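Local coordinates for antitoxin of toxin-antitoxin system VAPB (Rickettsia felis, PDB 3ZVK), which neutralises its cognate toxin VapC2 as the antitoxin of a type II toxin-antitoxin system and binds DNA from their promoter, at a contact of chain A with DNA and the interface of chains A and B. Coordinates in Å, arbitrary orientation; residue numbers count along the deposited sequence, not the author numbering. Chains: chain A/B, Antitoxin of toxin-antitoxin system VAPB.

Contact 1 is where chain A meets the DNA backbone; contacts 2 and 3 belong to the two-fold symmetric dimer interface of chains A and B. Contacts 1 and 3 lie close, their C-alpha centres about 8 Å apart, and share A:Pro18. The 3-10 helix 19-21 serves both: A:Lys19 faces the phosphates and A:Phe21 faces chain B. Contact 2 is about 17 Å from contact 1 and about 15 Å from contact 3. Contacts 2 and 3 show much the same pairing with the chains exchanged. Dimerisation thus probably fixes the relative placement of the DNA-binding segments of the two chains.

Contact 1: a contact of chain A with DNA. Residues chain A 17-19, 22. With nucleotides of chain C.
A:Lys19 and A:Arg22 meet the sugar-phosphate backbone of two base-paired adenine nucleotides, DA3 and DA4 of chain C. They follow strand 12-17 in the SpoVT-AbrB fold of this VapB antitoxin. The A:Lys19 side chain starts with CG anti to the backbone N (chi1 -174°) and then runs fully extended along the DNA strand. Its CB lies 3.6 Å from OP1 of the DA4 phosphate. CG does not face the DNA but packs over one face of the A:Arg22 guanidinium, toward its rim. CD passes beside OP1 of the DA3 phosphate, and CE follows it. At the tip, NZ forms a salt bridge and hydrogen bond with DA3 OP1 at 2.8 Å. The same residue also uses its backbone: A:Lys19 N donates to DA4 OP1 at 3.0 Å, 162° at the hydrogen. One lysine therefore spans two successive phosphates.

A:Arg22 comes alongside, extended from CG to NE. Its NH2 forms a longer salt bridge of 3.6 Å to DA4 OP2. NE meets water 1 at 2.9 Å, in the plane of the guanidinium. This water also touches the backbone O of A:Leu17 and lies 2.7 Å from DA4 OP2, so it links both residues to the phosphate.

Contact 2: the interface of chains A and B. Residues chain A 30, 32, 37; chain B 2-4, 17-18, 21.
A:Val30 has CG1 anti to its backbone N (chi1 -170°), which sends that methyl toward B:Phe21 and leaves CG2 for B:Ala4. B:Phe21 in turn has CG anti to its carbonyl carbon (chi1 -59°), and its ring reaches toward the valine tip to tip. The site is part of the dimer interface of the SpoVT-AbrB fold, where strand 27-33 of chain A meets strand 2-9 of chain B. A:Val30 CG1 sits over one face of the B:Phe21 ring, 3.5 Å from CD2 and displaced toward the rim. The other methyl, CG2, lies 3.5 Å from B:Ala4 CB.

A:Ile37, on strand 36-41, brings two branches across. Its CG2 meets the ring at B:Phe21 CD1, 3.4 Å away. Its CD1 touches B:Leu17 CD2 at 3.6 Å, the two side chains crossing at a slant. B:Asn2 CB lies in plane at the ring edge, within the same chain as the phenylalanine.

The backbones join at an antiparallel bridge. A:Val30 N donates to B:Asn2 O at 2.8 Å, nearly straight at the hydrogen (173°). Within chain B, B:Asn2 OD1 turns back to accept a bent bond from B:Lys3 N at 2.7 Å, on an in-plane lone pair, though B:Lys3 is poorly ordered.

Contact 3: the interface of chains A and B. Residues chain A 2-4, 15, 18, 21; chain B 28-30.
The A:Phe21 ring carries B:Val30 CG1 on one face, set off toward the rim and 3.6 Å from CD2. At the edge of the ring, in its plane, are A:Asn2 OD1 and A:Pro18 CD, both from its own chain. Valine and phenylalanine reach toward each other tip to tip across the SpoVT-AbrB dimer interface. B:Val30 CG1 is anti to the backbone N (chi1 -172°), which points it at the ring. Its second methyl, CG2, meets A:Ala4 CB at 3.6 Å. B:Val30 is thus held between the ring and the alanine, with A:Pro18 farther off.

Strand 3-9 of chain A runs antiparallel to strand 27-33 of chain B and is joined to it by backbone bonds. A:Asn2, just before the strand, both gives and receives. Its N donates to B:Val30 O at 3.0 Å, and its O accepts from B:Val30 N at 2.7 Å. Two residues on, A:Ala4 N donates to B:Val28 O at 3.0 Å. B:Val28 N donates back to A:Ala4 O at 3.1 Å. These paired bonds fix the register of the two strands.

Beyond the alanine, A:Val15 on strand 12-17 crosses B:Val28 at about a right angle. The two touch through their CG2 methyls, 3.8 Å from A:Val15 CG2 to B:Val28 CG2.

Contact 1: a contact of chain A with DNA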
# COMPACT_ATOMS: atom_id res chain seq x y z
N LEU A 17 -9.34 21.48 15.49
CA LEU A 17 -10.69 21.47 16.06
C LEU A 17 -11.42 22.80 15.94
O LEU A 17 -10.86 23.84 16.32
CB LEU A 17 -10.69 21.04 17.55
CG LEU A 17 -10.05 19.71 17.93
CD1 LEU A 17 -9.97 19.59 19.40
CD2 LEU A 17 -10.82 18.57 17.40
N PRO A 18 -12.71 22.81 15.55
CA PRO A 18 -13.48 24.08 15.60
C PRO A 18 -13.63 24.51 17.08
O PRO A 18 -13.65 23.64 17.96
CB PRO A 18 -14.83 23.71 14.96
CG PRO A 18 -14.56 22.44 14.19
CD PRO A 18 -13.56 21.71 15.05
N LYS A 19 -13.68 25.83 17.35
CA LYS A 19 -13.79 26.42 18.70
C LYS A 19 -14.83 25.74 19.62
O LYS A 19 -14.53 25.48 20.78
CB LYS A 19 -13.97 27.96 18.64
CG LYS A 19 -13.95 28.67 20.00
CD LYS A 19 -14.14 30.17 19.85
CE LYS A 19 -14.20 30.89 21.18
NZ LYS A 19 -14.37 32.34 20.99
N ARG A 22 -13.52 22.46 21.39
CA ARG A 22 -12.28 22.56 22.16
C ARG A 22 -12.34 21.78 23.47
O ARG A 22 -13.39 21.72 24.12
CB ARG A 22 -11.89 24.01 22.42
CG ARG A 22 -11.29 24.71 21.21
CD ARG A 22 -11.02 26.16 21.55
NE ARG A 22 -10.40 26.89 20.44
CZ ARG A 22 -10.30 28.22 20.40
NH1 ARG A 22 -10.76 28.96 21.39
NH2 ARG A 22 -9.75 28.81 19.35
P DA C 3 -11.84 34.09 19.25
OP1 DA C 3 -13.10 33.45 18.79
OP2 DA C 3 -11.85 34.71 20.60
O5' DA C 3 -10.68 32.97 19.23
C5' DA C 3 -10.07 32.49 18.04
C4' DA C 3 -11.01 31.89 16.97
O4' DA C 3 -11.09 32.78 15.82
C3' DA C 3 -10.59 30.55 16.37
O3' DA C 3 -11.72 29.75 15.88
C2' DA C 3 -9.66 30.97 15.24
C1' DA C 3 -10.30 32.27 14.76
N9 DA C 3 -9.26 33.22 14.39
C8 DA C 3 -8.44 33.90 15.25
N7 DA C 3 -7.52 34.62 14.67
C5 DA C 3 -7.69 34.33 13.33
C6 DA C 3 -7.06 34.82 12.16
N6 DA C 3 -6.03 35.69 12.20
N1 DA C 3 -7.51 34.38 10.96
C2 DA C 3 -8.53 33.51 10.93
N3 DA C 3 -9.23 33.02 11.95
C4 DA C 3 -8.75 33.45 13.14
P DA C 4 -11.60 28.23 15.33
OP1 DA C 4 -12.98 27.75 15.15
OP2 DA C 4 -10.60 27.48 16.14
O5' DA C 4 -10.91 28.36 13.89
C5' DA C 4 -11.55 28.80 12.69
C4' DA C 4 -10.54 28.89 11.56
O4' DA C 4 -9.51 29.84 11.92
C3' DA C 4 -9.78 27.60 11.19
O3' DA C 4 -10.09 27.27 9.86
C2' DA C 4 -8.31 27.96 11.37
C1' DA C 4 -8.35 29.46 11.25
N9 DA C 4 -7.23 30.16 11.85
C8 DA C 4 -6.89 30.21 13.18
N7 DA C 4 -5.83 30.95 13.41
C5 DA C 4 -5.49 31.46 12.16
C6 DA C 4 -4.47 32.32 11.71
N6 DA C 4 -3.56 32.85 12.55
N1 DA C 4 -4.41 32.62 10.38
C2 DA C 4 -5.32 32.08 9.54
N3 DA C 4 -6.31 31.25 9.85
C4 DA C 4 -6.35 30.97 11.18
O HOH W 1 -9.89 25.54 17.92

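Contact 2: the interface of chains A and B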
# COMPACT_ATOMS: atom_id res chain seq x y z
N VAL A 30 -8.21 8.07 22.30
CA VAL A 30 -8.57 7.85 20.89
C VAL A 30 -9.09 6.43 20.76
O VAL A 30 -8.38 5.48 21.06
CB VAL A 30 -7.41 8.12 19.88
CG1 VAL A 30 -7.93 8.09 18.44
CG2 VAL A 30 -6.71 9.42 20.16
N PRO A 32 -11.37 3.68 18.05
CA PRO A 32 -11.93 3.54 16.68
C PRO A 32 -13.45 3.39 16.68
O PRO A 32 -14.00 2.85 17.62
CB PRO A 32 -11.27 2.28 16.13
CG PRO A 32 -10.88 1.48 17.37
CD PRO A 32 -10.75 2.43 18.53
N ILE A 37 -12.91 7.78 14.29
CA ILE A 37 -12.45 7.73 15.68
C ILE A 37 -13.28 8.59 16.61
O ILE A 37 -13.90 9.56 16.17
CB ILE A 37 -10.93 8.15 15.80
CG1 ILE A 37 -10.66 9.54 15.14
CG2 ILE A 37 -9.98 7.06 15.29
CD1 ILE A 37 -9.30 10.15 15.42
N ASN B 2 -5.18 4.02 23.18
CA ASN B 2 -4.44 5.11 22.54
C ASN B 2 -4.85 6.53 22.97
O ASN B 2 -5.99 6.77 23.34
CB ASN B 2 -4.16 4.94 21.07
CG ASN B 2 -2.75 5.33 20.71
OD1 ASN B 2 -2.22 6.35 21.17
ND2 ASN B 2 -2.09 4.52 19.90
N LYS B 3 -3.85 7.38 23.12
CA LYS B 3 -3.96 8.76 23.60
C LYS B 3 -3.42 9.71 22.55
O LYS B 3 -2.53 9.34 21.79
CB LYS B 3 -3.25 9.00 24.97
CG LYS B 3 -2.27 7.92 25.44
CD LYS B 3 -1.66 8.22 26.81
CE LYS B 3 -1.01 6.99 27.39
NZ LYS B 3 -1.99 6.02 27.96
N ALA B 4 -3.92 10.94 22.52
CA ALA B 4 -3.47 11.96 21.58
C ALA B 4 -3.30 13.28 22.32
O ALA B 4 -4.13 13.60 23.18
CB ALA B 4 -4.48 12.12 20.46
N LEU B 17 -2.77 13.30 15.88
CA LEU B 17 -3.21 11.93 15.75
C LEU B 17 -2.11 10.90 15.81
O LEU B 17 -1.16 11.02 15.05
CB LEU B 17 -4.03 11.69 14.44
CG LEU B 17 -5.23 12.58 14.18
CD1 LEU B 17 -5.71 12.37 12.76
CD2 LEU B 17 -6.36 12.29 15.17
N PRO B 18 -2.27 9.79 16.57
CA PRO B 18 -1.28 8.70 16.50
C PRO B 18 -1.28 8.09 15.11
O PRO B 18 -2.34 8.11 14.47
CB PRO B 18 -1.78 7.70 17.56
CG PRO B 18 -2.73 8.45 18.40
CD PRO B 18 -3.37 9.44 17.49
N PHE B 21 -4.13 5.95 13.63
CA PHE B 21 -5.40 6.63 13.37
C PHE B 21 -5.35 7.73 12.29
O PHE B 21 -6.26 8.56 12.19
CB PHE B 21 -6.01 7.17 14.67
CG PHE B 21 -6.27 6.07 15.69
CD1 PHE B 21 -7.22 5.07 15.44
CD2 PHE B 21 -5.54 6.01 16.86
CE1 PHE B 21 -7.45 4.05 16.37
CE2 PHE B 21 -5.81 5.03 17.81
CZ PHE B 21 -6.75 4.04 17.55

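Contact 3: the interface of chains A and B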
# COMPACT_ATOMS: atom_id res chain seq x y z
N ASN A 2 -20.15 20.01 12.42
CA ASN A 2 -19.57 20.59 11.21
C ASN A 2 -18.28 19.86 10.71
O ASN A 2 -18.24 18.63 10.78
CB ASN A 2 -19.43 22.13 11.32
CG ASN A 2 -18.63 22.64 12.52
OD1 ASN A 2 -18.37 21.93 13.49
ND2 ASN A 2 -18.27 23.92 12.48
N LYS A 3 -17.26 20.60 10.19
CA LYS A 3 -16.06 20.03 9.57
C LYS A 3 -14.72 20.53 10.18
O LYS A 3 -14.66 21.62 10.75
CB LYS A 3 -16.07 20.32 8.06
N ALA A 4 -13.67 19.74 10.02
CA ALA A 4 -12.34 20.05 10.55
C ALA A 4 -11.28 19.62 9.54
O ALA A 4 -11.40 18.57 8.91
CB ALA A 4 -12.13 19.33 11.88
N VAL A 15 -5.62 17.11 13.43
CA VAL A 15 -6.96 17.61 13.10
C VAL A 15 -7.15 18.97 13.83
O VAL A 15 -6.92 19.08 15.04
CB VAL A 15 -8.10 16.57 13.38
CG1 VAL A 15 -8.07 16.05 14.80
CG2 VAL A 15 -9.48 17.12 13.04
N PRO A 18 -12.71 22.81 15.55
CA PRO A 18 -13.48 24.08 15.60
C PRO A 18 -13.63 24.51 17.08
O PRO A 18 -13.65 23.64 17.96
CB PRO A 18 -14.83 23.71 14.96
CG PRO A 18 -14.56 22.44 14.19
CD PRO A 18 -13.56 21.71 15.05
N PHE A 21 -15.74 22.72 19.76
CA PHE A 21 -15.31 21.38 20.14
C PHE A 21 -13.98 21.31 20.90
O PHE A 21 -13.40 20.23 21.06
CB PHE A 21 -15.36 20.43 18.93
CG PHE A 21 -16.74 20.36 18.29
CD1 PHE A 21 -17.84 19.89 19.01
CD2 PHE A 21 -16.94 20.79 16.99
CE1 PHE A 21 -19.11 19.84 18.42
CE2 PHE A 21 -18.20 20.70 16.39
CZ PHE A 21 -19.28 20.23 17.11
N VAL B 28 -12.71 16.06 7.73
CA VAL B 28 -13.44 15.10 8.54
C VAL B 28 -14.69 15.78 9.09
O VAL B 28 -14.69 17.01 9.26
CB VAL B 28 -12.57 14.42 9.66
CG1 VAL B 28 -11.56 13.42 9.10
CG2 VAL B 28 -11.88 15.45 10.56
N SER B 29 -15.75 15.03 9.35
CA SER B 29 -16.92 15.63 9.96
C SER B 29 -16.68 15.58 11.46
O SER B 29 -15.96 14.70 11.92
CB SER B 29 -18.18 14.86 9.59
OG SER B 29 -18.02 13.47 9.82
N VAL B 30 -17.24 16.54 12.22
CA VAL B 30 -17.12 16.60 13.68
C VAL B 30 -18.50 16.65 14.29
O VAL B 30 -19.25 17.59 14.02
CB VAL B 30 -16.21 17.72 14.22
CG1 VAL B 30 -15.99 17.57 15.73
CG2 VAL B 30 -14.88 17.74 13.50